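Local coordinates for protein annexin B22 (Schistosoma mansoni, PDB 4MDU) that binds acidic phospholipid membranes in a calcium-dependent manner, aggregates liposomes when calcium is present, and takes part in worm reproduction and host-parasite interaction, at residues Leu131-Thr136 with Met313-Thr318; Val283-Tyr286 with Ser292-Ala295. All coordinates share one frame; numbering follows the deposited sequence.

Contact 1 of 2, residues Leu131-Thr136 with Met313-Thr318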
# COMPACT_ATOMS: atom_id res chain seq x y z
N LEU B 131 -2.26 10.84 -0.60
CA LEU B 131 -1.60 11.71 -1.60
C LEU B 131 -2.02 11.29 -3.01
O LEU B 131 -2.43 12.12 -3.82
CB LEU B 131 -0.08 11.67 -1.47
CG LEU B 131 0.53 11.99 -0.12
CD1 LEU B 131 2.08 12.19 -0.24
CD2 LEU B 131 -0.16 13.19 0.47
N ILE B 132 -1.95 9.99 -3.28
CA ILE B 132 -2.41 9.47 -4.56
C ILE B 132 -3.86 9.82 -4.85
O ILE B 132 -4.20 10.32 -5.92
CB ILE B 132 -2.25 7.95 -4.64
CG1 ILE B 132 -0.79 7.57 -4.51
CG2 ILE B 132 -2.83 7.44 -5.94
CD1 ILE B 132 -0.51 6.10 -4.67
N GLU B 133 -4.73 9.56 -3.87
CA GLU B 133 -6.16 9.80 -4.02
C GLU B 133 -6.49 11.26 -4.36
O GLU B 133 -7.31 11.55 -5.25
CB GLU B 133 -6.91 9.40 -2.73
CG GLU B 133 -8.41 9.70 -2.79
CD GLU B 133 -8.96 10.28 -1.49
OE1 GLU B 133 -8.74 9.66 -0.43
OE2 GLU B 133 -9.59 11.36 -1.53
N ILE B 134 -5.87 12.17 -3.64
CA ILE B 134 -6.11 13.59 -3.83
C ILE B 134 -5.43 14.17 -5.09
O ILE B 134 -6.10 14.76 -5.94
CB ILE B 134 -5.68 14.39 -2.57
CG1 ILE B 134 -6.63 14.07 -1.41
CG2 ILE B 134 -5.67 15.88 -2.87
CD1 ILE B 134 -6.35 14.86 -0.16
N PHE B 135 -4.13 13.97 -5.22
CA PHE B 135 -3.41 14.55 -6.36
C PHE B 135 -3.94 14.06 -7.70
O PHE B 135 -4.07 14.84 -8.65
CB PHE B 135 -1.91 14.27 -6.27
CG PHE B 135 -1.24 15.03 -5.17
CD1 PHE B 135 -1.71 16.29 -4.81
CD2 PHE B 135 -0.17 14.50 -4.49
CE1 PHE B 135 -1.10 17.01 -3.78
CE2 PHE B 135 0.45 15.22 -3.46
CZ PHE B 135 -0.02 16.46 -3.11
N THR B 136 -4.24 12.77 -7.77
CA THR B 136 -4.86 12.20 -8.97
C THR B 136 -6.03 13.06 -9.46
O THR B 136 -6.20 13.25 -10.66
CB THR B 136 -5.35 10.77 -8.72
OG1 THR B 136 -4.21 9.90 -8.66
CG2 THR B 136 -6.26 10.31 -9.81
N MET B 313 -15.81 10.52 3.54
CA MET B 313 -16.49 11.80 3.44
C MET B 313 -15.79 12.74 2.42
O MET B 313 -16.46 13.48 1.71
CB MET B 313 -16.70 12.46 4.83
CG MET B 313 -15.47 13.04 5.51
SD MET B 313 -15.82 13.88 7.09
CE MET B 313 -15.40 12.58 8.23
N ARG B 314 -14.46 12.69 2.34
CA ARG B 314 -13.75 13.51 1.34
C ARG B 314 -14.22 13.15 -0.07
O ARG B 314 -14.61 14.01 -0.86
CB ARG B 314 -12.24 13.36 1.44
CG ARG B 314 -11.47 14.13 0.33
CD ARG B 314 -9.96 14.17 0.58
NE ARG B 314 -9.38 12.84 0.73
CZ ARG B 314 -8.95 12.33 1.88
NH1 ARG B 314 -8.98 13.06 2.99
NH2 ARG B 314 -8.47 11.10 1.91
N LEU B 315 -14.23 11.85 -0.37
CA LEU B 315 -14.64 11.38 -1.68
C LEU B 315 -16.07 11.76 -2.02
O LEU B 315 -16.34 12.30 -3.10
CB LEU B 315 -14.41 9.88 -1.81
CG LEU B 315 -12.92 9.55 -1.90
CD1 LEU B 315 -12.71 8.07 -1.75
CD2 LEU B 315 -12.27 10.10 -3.21
N LEU B 316 -16.99 11.51 -1.09
CA LEU B 316 -18.40 11.86 -1.27
C LEU B 316 -18.60 13.36 -1.51
O LEU B 316 -19.28 13.77 -2.46
CB LEU B 316 -19.19 11.40 -0.05
CG LEU B 316 -19.93 10.06 -0.21
CD1 LEU B 316 -19.37 9.22 -1.36
CD2 LEU B 316 -19.96 9.28 1.10
N ILE B 317 -18.04 14.17 -0.63
CA ILE B 317 -18.13 15.62 -0.75
C ILE B 317 -17.64 16.08 -2.13
O ILE B 317 -18.34 16.81 -2.84
CB ILE B 317 -17.31 16.31 0.36
CG1 ILE B 317 -17.95 16.00 1.73
CG2 ILE B 317 -17.18 17.83 0.12
CD1 ILE B 317 -17.11 16.39 2.91
N THR B 318 -16.46 15.62 -2.51
CA THR B 318 -15.85 16.10 -3.75
C THR B 318 -16.54 15.54 -5.00
O THR B 318 -16.83 16.29 -5.94
CB THR B 318 -14.31 15.83 -3.80
OG1 THR B 318 -14.05 14.45 -3.50
CG2 THR B 318 -13.60 16.69 -2.79

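Contact 2 of 2, residues Val283-Tyr286 with Ser292-Ala295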
# COMPACT_ATOMS: atom_id res chain seq x y z
N VAL B 283 -3.98 7.24 -11.95
CA VAL B 283 -4.09 8.30 -12.96
C VAL B 283 -4.70 7.78 -14.26
O VAL B 283 -5.61 8.41 -14.83
CB VAL B 283 -2.74 8.97 -13.23
CG1 VAL B 283 -2.84 9.93 -14.45
CG2 VAL B 283 -2.23 9.70 -11.98
N LEU B 284 -4.23 6.63 -14.74
CA LEU B 284 -4.75 6.05 -15.98
C LEU B 284 -6.23 5.74 -15.84
O LEU B 284 -7.04 6.06 -16.74
CB LEU B 284 -3.99 4.77 -16.34
CG LEU B 284 -4.41 4.09 -17.66
CD1 LEU B 284 -4.45 5.09 -18.81
CD2 LEU B 284 -3.48 2.91 -17.97
N ARG B 285 -6.59 5.14 -14.71
CA ARG B 285 -7.97 4.72 -14.49
C ARG B 285 -8.86 5.92 -14.25
O ARG B 285 -10.04 5.91 -14.57
CB ARG B 285 -8.06 3.70 -13.35
CG ARG B 285 -7.39 2.35 -13.66
CD ARG B 285 -7.69 1.28 -12.57
NE ARG B 285 -9.10 0.90 -12.55
CZ ARG B 285 -9.72 0.30 -11.54
NH1 ARG B 285 -9.08 -0.01 -10.41
NH2 ARG B 285 -11.01 0.02 -11.65
N TYR B 286 -8.28 7.00 -13.70
CA TYR B 286 -9.04 8.23 -13.56
C TYR B 286 -9.52 8.68 -14.93
O TYR B 286 -10.60 9.28 -15.08
CB TYR B 286 -8.18 9.34 -12.93
CG TYR B 286 -9.01 10.56 -12.61
CD1 TYR B 286 -9.00 11.68 -13.44
CD2 TYR B 286 -9.84 10.57 -11.51
CE1 TYR B 286 -9.79 12.80 -13.14
CE2 TYR B 286 -10.62 11.67 -11.20
CZ TYR B 286 -10.60 12.77 -12.00
OH TYR B 286 -11.41 13.84 -11.66
N SER B 292 -15.47 3.02 -11.85
CA SER B 292 -15.05 1.83 -11.13
C SER B 292 -13.94 2.14 -10.15
O SER B 292 -13.96 1.68 -9.02
CB SER B 292 -14.56 0.75 -12.09
OG SER B 292 -15.60 0.33 -12.93
N LEU B 293 -12.95 2.92 -10.61
CA LEU B 293 -11.81 3.31 -9.78
C LEU B 293 -12.23 3.96 -8.47
O LEU B 293 -11.73 3.62 -7.41
CB LEU B 293 -10.88 4.28 -10.52
CG LEU B 293 -9.83 4.95 -9.60
CD1 LEU B 293 -8.71 4.00 -9.22
CD2 LEU B 293 -9.24 6.19 -10.27
N ILE B 294 -13.12 4.94 -8.55
CA ILE B 294 -13.53 5.64 -7.35
C ILE B 294 -14.54 4.78 -6.53
O ILE B 294 -14.62 4.90 -5.31
CB ILE B 294 -14.05 7.05 -7.65
CG1 ILE B 294 -12.99 7.82 -8.44
CG2 ILE B 294 -14.34 7.81 -6.36
CD1 ILE B 294 -13.41 9.22 -8.80
N ALA B 295 -15.28 3.90 -7.20
CA ALA B 295 -16.18 3.00 -6.47
C ALA B 295 -15.34 2.12 -5.58
O ALA B 295 -15.69 1.88 -4.43
CB ALA B 295 -17.05 2.16 -7.42

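Contact 1 of 2, residues Leu131-Thr136 with Met313-Thr318
E133 and R314 form a buried salt bridge between two helices of the annexin fold. Helix 128-136 belongs to the second annexin repeat and helix 311-320 to the fourth. The pair lies near the centre of the chain, consistent with the polar centre between the repeats seen in other annexins. The two segments run nearly parallel, 10° apart, with axes 11.9 Å from each other at closest.

The polar part is a two-pronged, side-on grip. R314 NE donates to E133 OE2 at 2.7 Å, and R314 NH2 donates to E133 OE1 at 2.8 Å. Both bonds are close to straight and lie near the guanidinium plane. They reach the syn sides of the carboxylate, somewhat out of its plane; the two flat groups are turned 21° apart. Both side chains leave with CG anti to the backbone N and approach from opposite directions. A bend at chi3 (56°) in R314 turns the guanidinium side-on. Two bonds fix the rotation of both groups.

L113 and S116 of helix 109-122 touch R314, and W297 of helix 290-301 touches E133. Carbon groups border the pair: I134 CD1 lies over one guanidinium face, and L315 CD2 is 3.4 Å from E133 OE2.

Contact 2 of 2, residues Val283-Tyr286 with Ser292-Ala295
R285 and Y286 pack against L293 and I294 in a close contact between consecutive helices of the annexin fold. It lies at the passage from the third repeat to the fourth, where helix 274-288 gives way to helix 290-301. Only a short turn separates the helices, and the CA atoms of R285 and L293 are 6.2 Å apart. No hydrogen bond crosses between the two segments.

L293 is the main apolar element. Its CB meets the CB of R285 at 4.0 Å. Its CG is anti to the backbone N (chi1 168°), which sends the leucine branches toward helix 274-288. There L293 CD2 rests 3.7 Å from Y286 N and also touches the CB of Y286. I294 CD1 approaches the tyrosine ring obliquely, 4.4 Å from Y286 CE2.

The arginine chain bends at chi3 (67°) and reaches across to S292 and the backbone of L293. One face of its guanidinium lies over L293 CA, toward the rim of the group. S292 CB sits at the edge, 3.7 Å from R285 NH2. The polar ends find partners beyond the two segments. R285 NH2 forms salt bridges with D289, between the two helices, and with E296 of helix 290-301. Y286 OH is hydrogen-bonded to R319, while R290 makes a cation-pi contact with the Y286 ring.

The chemistry is thus divided. Between the segments there is van der Waals contact: carbon against carbon, and a guanidinium against backbone and S292 CB. Two acids meet the charge of R285 at NH2, which probably fixes the guanidinium beside the backbone of L293.

How the contacts relate
The two contacts adjoin, with centres 12 Å apart. Contact 2 is nested in the chain loop that contact 1 closes. T136 of segment 131-136 packs on contact 2, its CG2 3.8 Å from Y286 CB and its OG1 3.9 Å from V283 CG2. Helix 290-301 carries segment 292-295 and leads on to helix 311-320. Contact 1 joins repeats two and four, contact 2 repeats three and four. None of the residues that touch in either contact is a known calcium ligand. The side chain of M302, at a calcium site, is about 9 Å from that of L315 and about 10 Å from that of I294. That of M121, at another site, is about 9 Å from that of I134.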